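Local atomic coordinates of DnaJ homolog subfamily C member 10 (Mus musculus, PDB entry 3APQ), a protein that reduces disulfides in the endoplasmic reticulum, aiding both correct folding and the degradation of misfolded proteins, and carries a J domain that partners the Hsp70 chaperone HSPA5. Residues S6-S11 / R17-A22; G150-N153 / M159-R162. All coordinates share one frame; numbering follows the deposited sequence. Where two conformers were deposited one is given.

Contact 1 (S6-S11 / R17-A22)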
ATOM      1  N   SER A   6      20.155  -5.512  -4.511  1.00 16.20           N
ATOM      2  CA  SER A   6      20.610  -6.888  -4.659  1.00 18.17           C
ATOM      3  C   SER A   6      20.339  -7.699  -3.394  1.00 17.54           C
ATOM      4  O   SER A   6      20.062  -8.898  -3.488  1.00 17.41           O
ATOM      5  CB  SER A   6      22.068  -6.927  -5.119  1.00 18.19           C
ATOM      6  OG  SER A   6      22.928  -6.356  -4.148  1.00 23.93           O
ATOM      7  N   LEU A   7      20.318  -7.050  -2.219  1.00 17.05           N
ATOM      8  CA  LEU A   7      19.943  -7.772  -1.003  1.00 18.03           C
ATOM      9  C   LEU A   7      18.516  -8.313  -1.109  1.00 16.99           C
ATOM     10  O   LEU A   7      18.207  -9.460  -0.696  1.00 17.36           O
ATOM     11  CB  LEU A   7      20.113  -6.874   0.222  1.00 18.20           C
ATOM     12  CG  LEU A   7      20.066  -7.579   1.588  1.00 22.79           C
ATOM     13  CD1 LEU A   7      21.209  -8.617   1.815  1.00 28.39           C
ATOM     14  CD2 LEU A   7      20.051  -6.501   2.719  1.00 26.50           C
ATOM     15  N   LEU A   8      17.619  -7.500  -1.652  1.00 16.30           N
ATOM     16  CA  LEU A   8      16.238  -7.963  -1.845  1.00 16.39           C
ATOM     17  C   LEU A   8      16.041  -8.777  -3.125  1.00 17.25           C
ATOM     18  O   LEU A   8      14.971  -9.366  -3.305  1.00 17.60           O
ATOM     19  CB  LEU A   8      15.273  -6.779  -1.870  1.00 15.60           C
ATOM     20  CG  LEU A   8      15.218  -6.001  -0.539  1.00 15.96           C
ATOM     21  CD1 LEU A   8      14.261  -4.789  -0.581  1.00 15.33           C
ATOM     22  CD2 LEU A   8      14.898  -6.905   0.654  1.00 18.77           C
ATOM     23  N   GLY A   9      17.039  -8.773  -4.012  1.00 16.22           N
ATOM     24  CA  GLY A   9      16.984  -9.536  -5.285  1.00 16.72           C
ATOM     25  C   GLY A   9      16.154  -8.828  -6.344  1.00 16.86           C
ATOM     26  O   GLY A   9      15.534  -9.493  -7.203  1.00 17.16           O
ATOM     27  N   VAL A  10      16.106  -7.494  -6.305  1.00 14.13           N
ATOM     28  CA  VAL A  10      15.279  -6.728  -7.264  1.00 14.31           C
ATOM     29  C   VAL A  10      16.159  -5.744  -7.989  1.00 15.88           C
ATOM     30  O   VAL A  10      17.317  -5.470  -7.541  1.00 13.41           O
ATOM     31  CB  VAL A  10      14.078  -5.902  -6.602  1.00 13.22           C
ATOM     32  CG1 VAL A  10      13.044  -6.822  -5.881  1.00 13.54           C
ATOM     33  CG2 VAL A  10      14.572  -4.815  -5.619  1.00 11.42           C
ATOM     34  N   SER A  11      15.613  -5.221  -9.103  1.00 14.73           N
ATOM     35  CA  SER A  11      16.289  -4.193  -9.837  1.00 16.49           C
ATOM     36  C   SER A  11      16.312  -2.811  -9.199  1.00 16.08           C
ATOM     37  O   SER A  11      15.392  -2.456  -8.478  1.00 15.13           O
ATOM     38  CB  SER A  11      15.550  -3.997 -11.161  1.00 18.58           C
ATOM     39  OG  SER A  11      16.519  -3.650 -12.015  1.00 19.90           O
ATOM     40  N   ARG A  17       5.704  -1.724  -5.153  1.00 13.42           N
ATOM     41  CA  ARG A  17       5.040  -3.029  -5.108  0.70 13.32           C
ATOM     42  C   ARG A  17       6.046  -4.162  -5.274  1.00 13.39           C
ATOM     43  O   ARG A  17       6.004  -5.118  -4.511  1.00 14.05           O
ATOM     44  CB  ARG A  17       3.923  -3.161  -6.162  0.70 14.33           C
ATOM     45  CG  ARG A  17       3.240  -4.545  -6.171  0.70 13.54           C
ATOM     46  CD  ARG A  17       2.267  -4.650  -7.378  0.70 20.18           C
ATOM     47  NE  ARG A  17       1.943  -6.054  -7.582  0.70 22.13           N
ATOM     48  CZ  ARG A  17       2.687  -6.936  -8.263  0.70 22.39           C
ATOM     49  NH1 ARG A  17       3.800  -6.575  -8.912  0.70 22.92           N
ATOM     50  NH2 ARG A  17       2.289  -8.197  -8.296  0.70 20.70           N
ATOM     51  N   GLU A  18       6.950  -4.077  -6.251  1.00 11.98           N
ATOM     52  CA  GLU A  18       7.936  -5.192  -6.474  1.00 11.77           C
ATOM     53  C   GLU A  18       8.827  -5.410  -5.279  1.00 12.44           C
ATOM     54  O   GLU A  18       9.122  -6.568  -4.852  1.00 12.75           O
ATOM     55  CB  GLU A  18       8.798  -4.912  -7.729  1.00 12.05           C
ATOM     56  CG  GLU A  18       8.035  -5.223  -8.982  1.00 16.76           C
ATOM     57  CD  GLU A  18       8.638  -4.600 -10.264  1.00 24.67           C
ATOM     58  OE1 GLU A  18       9.124  -3.450 -10.270  1.00 25.54           O
ATOM     59  OE2 GLU A  18       8.570  -5.276 -11.306  1.00 29.27           O
ATOM     60  N   ILE A  19       9.277  -4.292  -4.736  1.00 12.59           N
ATOM     61  CA  ILE A  19      10.072  -4.296  -3.507  1.00 13.03           C
ATOM     62  C   ILE A  19       9.325  -4.970  -2.335  1.00 13.17           C
ATOM     63  O   ILE A  19       9.921  -5.810  -1.619  1.00 13.40           O
ATOM     64  CB  ILE A  19      10.579  -2.883  -3.143  1.00 13.35           C
ATOM     65  CG1 ILE A  19      11.518  -2.375  -4.265  1.00 15.68           C
ATOM     66  CG2 ILE A  19      11.195  -2.843  -1.704  1.00 15.55           C
ATOM     67  CD1 ILE A  19      11.710  -0.835  -4.323  1.00 17.26           C
ATOM     68  N   ARG A  20       8.046  -4.640  -2.112  1.00 14.08           N
ATOM     69  CA  ARG A  20       7.300  -5.355  -1.057  1.00 12.81           C
ATOM     70  C   ARG A  20       7.234  -6.816  -1.293  1.00 13.92           C
ATOM     71  O   ARG A  20       7.379  -7.593  -0.344  1.00 14.80           O
ATOM     72  CB  ARG A  20       5.837  -4.865  -0.927  1.00 12.76           C
ATOM     73  CG  ARG A  20       5.728  -3.456  -0.359  1.00 13.34           C
ATOM     74  CD  ARG A  20       4.242  -3.077  -0.017  1.00 11.28           C
ATOM     75  NE  ARG A  20       3.433  -2.955  -1.243  1.00 11.70           N
ATOM     76  CZ  ARG A  20       3.280  -1.825  -1.925  1.00 13.51           C
ATOM     77  NH1 ARG A  20       3.957  -0.710  -1.569  1.00 15.58           N
ATOM     78  NH2 ARG A  20       2.462  -1.800  -2.976  1.00 13.96           N
ATOM     79  N   GLN A  21       6.947  -7.206  -2.528  1.00 13.31           N
ATOM     80  CA  GLN A  21       6.795  -8.614  -2.833  1.00 15.08           C
ATOM     81  C   GLN A  21       8.114  -9.376  -2.587  1.00 16.25           C
ATOM     82  O   GLN A  21       8.099 -10.522  -2.039  1.00 17.93           O
ATOM     83  CB  GLN A  21       6.198  -8.809  -4.207  1.00 15.01           C
ATOM     84  CG  GLN A  21       4.685  -8.282  -4.161  1.00 19.41           C
ATOM     85  CD  GLN A  21       3.910  -8.906  -2.938  1.00 25.88           C
ATOM     86  OE1 GLN A  21       3.782 -10.137  -2.875  1.00 24.35           O
ATOM     87  NE2 GLN A  21       3.474  -8.065  -1.941  1.00 21.55           N
ATOM     88  N   ALA A  22       9.240  -8.744  -2.910  1.00 15.07           N
ATOM     89  CA  ALA A  22      10.497  -9.460  -2.776  1.00 15.65           C
ATOM     90  C   ALA A  22      10.807  -9.608  -1.298  1.00 15.31           C
ATOM     91  O   ALA A  22      11.229 -10.671  -0.868  1.00 16.09           O
ATOM     92  CB  ALA A  22      11.635  -8.737  -3.482  1.00 16.56           C
TER

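Contact 2 (G150-N153 / M159-R162)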
ATOM      1  N   GLY A 150      -8.508   2.432  -6.147  1.00 12.66           N
ATOM      2  CA  GLY A 150      -7.247   2.628  -5.378  1.00 11.70           C
ATOM      3  C   GLY A 150      -7.313   2.121  -3.946  1.00 11.89           C
ATOM      4  O   GLY A 150      -8.392   1.795  -3.417  1.00 12.83           O
ATOM      5  N   ALA A 151      -6.146   2.048  -3.329  1.00 10.29           N
ATOM      6  CA  ALA A 151      -6.027   1.702  -1.927  1.00 11.08           C
ATOM      7  C   ALA A 151      -4.889   2.523  -1.391  1.00 12.08           C
ATOM      8  O   ALA A 151      -3.890   2.746  -2.103  1.00 11.80           O
ATOM      9  CB  ALA A 151      -5.723   0.183  -1.783  1.00 13.50           C
ATOM     10  N   VAL A 152      -5.034   3.021  -0.163  1.00 12.37           N
ATOM     11  CA  VAL A 152      -3.947   3.744   0.511  1.00 12.40           C
ATOM     12  C   VAL A 152      -3.679   3.088   1.874  1.00 13.94           C
ATOM     13  O   VAL A 152      -4.586   2.936   2.693  1.00 15.22           O
ATOM     14  CB  VAL A 152      -4.247   5.231   0.701  1.00 12.81           C
ATOM     15  CG1 VAL A 152      -3.239   5.854   1.677  1.00 12.38           C
ATOM     16  CG2 VAL A 152      -4.199   6.012  -0.619  1.00 11.90           C
ATOM     17  N   ASN A 153      -2.425   2.700   2.107  1.00 14.50           N
ATOM     18  CA  ASN A 153      -2.026   2.132   3.374  1.00 15.48           C
ATOM     19  C   ASN A 153      -1.622   3.288   4.280  1.00 15.11           C
ATOM     20  O   ASN A 153      -0.477   3.821   4.211  1.00 16.69           O
ATOM     21  CB  ASN A 153      -0.851   1.161   3.182  1.00 15.59           C
ATOM     22  CG  ASN A 153      -0.361   0.557   4.497  1.00 19.28           C
ATOM     23  OD1 ASN A 153      -0.900   0.829   5.569  1.00 19.04           O
ATOM     24  ND2 ASN A 153       0.695  -0.260   4.411  1.00 21.27           N
ATOM     25  N   MET A 159       0.278  10.900   7.707  1.00 26.31           N
ATOM     26  CA  MET A 159      -0.033  12.293   7.487  0.50 27.28           C
ATOM     27  C   MET A 159      -0.883  12.476   6.214  1.00 26.27           C
ATOM     28  O   MET A 159      -1.834  13.289   6.234  1.00 25.89           O
ATOM     29  CB  MET A 159       1.232  13.132   7.618  0.50 28.69           C
ATOM     30  CG  MET A 159       1.766  13.080   9.078  0.50 30.48           C
ATOM     31  SD  MET A 159       0.745  13.988  10.281  0.50 36.09           S
ATOM     32  CE  MET A 159      -0.209  12.681  11.075  0.50 30.06           C
ATOM     33  N   LEU A 160      -0.626  11.661   5.191  1.00 24.81           N
ATOM     34  CA  LEU A 160      -1.478  11.640   4.007  1.00 22.62           C
ATOM     35  C   LEU A 160      -2.918  11.377   4.446  1.00 22.19           C
ATOM     36  O   LEU A 160      -3.812  12.165   4.144  1.00 22.01           O
ATOM     37  CB  LEU A 160      -0.986  10.578   3.002  1.00 21.66           C
ATOM     38  CG  LEU A 160      -1.857  10.379   1.733  1.00 23.02           C
ATOM     39  CD1 LEU A 160      -2.105  11.694   0.947  1.00 24.63           C
ATOM     40  CD2 LEU A 160      -1.211   9.294   0.870  1.00 25.07           C
ATOM     41  N   CYS A 161      -3.149  10.306   5.215  1.00 19.68           N
ATOM     42  CA  CYS A 161      -4.501  10.012   5.698  1.00 20.28           C
ATOM     43  C   CYS A 161      -5.068  11.163   6.511  1.00 20.55           C
ATOM     44  O   CYS A 161      -6.236  11.553   6.317  1.00 21.60           O
ATOM     45  CB  CYS A 161      -4.535   8.662   6.432  1.00 18.47           C
ATOM     46  SG  CYS A 161      -4.024   7.486   5.142  1.00 21.29           S
ATOM     47  N   ARG A 162      -4.245  11.745   7.372  1.00 21.12           N
ATOM     48  CA  ARG A 162      -4.744  12.844   8.204  1.00 22.08           C
ATOM     49  C   ARG A 162      -5.153  14.009   7.321  1.00 24.03           C
ATOM     50  O   ARG A 162      -6.199  14.644   7.541  1.00 24.81           O
ATOM     51  CB  ARG A 162      -3.722  13.296   9.255  1.00 22.45           C
ATOM     52  CG  ARG A 162      -4.213  14.508  10.042  1.00 24.54           C
ATOM     53  CD  ARG A 162      -3.233  14.810  11.174  1.00 24.72           C
ATOM     54  NE  ARG A 162      -3.245  13.712  12.125  1.00 26.30           N
ATOM     55  CZ  ARG A 162      -4.109  13.650  13.144  1.00 31.93           C
ATOM     56  NH1 ARG A 162      -4.981  14.643  13.318  1.00 29.73           N
ATOM     57  NH2 ARG A 162      -4.089  12.622  13.991  1.00 28.49           N
TER

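Contact 1 (S6-S11 / R17-A22)
Val10 and Leu8 meet Ile19 and Ala22 where the first short helix of the J domain, 4-8, turns back toward the long second helix, 16-30. The junction illustrates how a helix terminator can shape a hydrophobic contact. A Schellman motif closes helix 4-8: Gly9, with positive phi (79°), is its C-prime residue, Val10 N bonds to Tyr5 O, and Gly9 N makes a weaker bond to Ser6 O. The reversal points Val10 at the second helix, the same way as Leu8 two residues earlier.

The two methyls of the valine diverge. CG2 comes up to Ile19 CG1 at 4.1 Å, the two side chains crossing at about a right angle, while CG1 goes to the Ala22 methyl and lies 4.1 Å from the carbonyl oxygen of Glu18. Leu8 meets the other branch of Ile19, the two side chains crossing obliquely. Its CG stands beside the backbone N (chi1 -64°) and the chain then runs extended, which carries CD1 to 3.8 Å from Ile19 CG2. Ile19 thus offers a different branch to each neighbour, CG1 to the valine and CG2 to the leucine. Leu8 also packs on Leu55 of helix 41-55, so the contact continues into the core of the J domain; the exposed Glu18 accepts a hydrogen bond at OE1 from Ser15 N.

The small Ala22 side chain permits the closest approach of the backbones, with Leu8 CA 6.0 Å from Ala22 CA. Ala22 CB makes an ordinary contact with Leu8 O at 3.4 Å, but the same 3.4 Å between Ala22 CB and Val10 CG1 is tight for two carbons.

Contact 2 (G150-N153 / M159-R162)
In the thioredoxin domain of this fragment, strand 148-153 of the mixed sheet, between 100-101 and 117-122, passes through a short loop into helix 158-163, and Val152 near the strand's end meets Leu160 and Cys161 on the helix. It is a compact example of a strand and the helix that follows it meeting through three buried side chains. Val152 does all the touching from the strand with a single methyl. CG1 stands anti to the backbone N (chi1 167°) and projects toward the helix, coming 3.9 Å from Cys161 SG and 4.1 Å from Leu160 CD2. The two helical residues are consecutive, so the methyl faces a branch of Leu160 and the sulfur of Cys161, the residue after it.

Leu160 reaches inward from the helix and presents CD2 to the valine, its side chain lying aslant that of Val152. In Cys161 the SG stands beside the backbone N (chi1 -61°), and the sulfur is held in that place covalently: it forms a disulfide with Cys154, the residue just after the strand. The bridge therefore ties the helix to the strand's exit, and Val152 packs against one of its sulfurs. It is distinct from the redox-active pair Cys126 and Cys129.

Neighbouring elements complete the surroundings. Phe107 of helix 104-113 touches both Val152 and Leu160, while Phe121 of strand 117-122 touches Val152 and Cys161. Val152 is also paired through backbone hydrogen bonding with Asn120 of strand 117-122. The whole is a strand-to-helix connection of the thioredoxin fold, here stapled by a disulfide.

Contacts 1 and 2 follow one another along the chain and belong to separate modules, the J domain and the first thioredoxin domain of the protein. Their centres lie 23 Å apart, yet their nearest atoms come to about 6 Å without touching, so the two modules sit close together in this fragment. Helix 16-30 probably helps to keep them so: Arg20, on the side of the helix away from contact 1, forms salt bridges with Asp94 and with Glu103 of the thioredoxin module. Both contacts join elements close in sequence; in contact 1 the first helix ends at Gly9, and in contact 2 the disulfide Cys154-Cys161 spans the connection. The redox-active Cys126-Cys129 pair belongs to the module of contact 2.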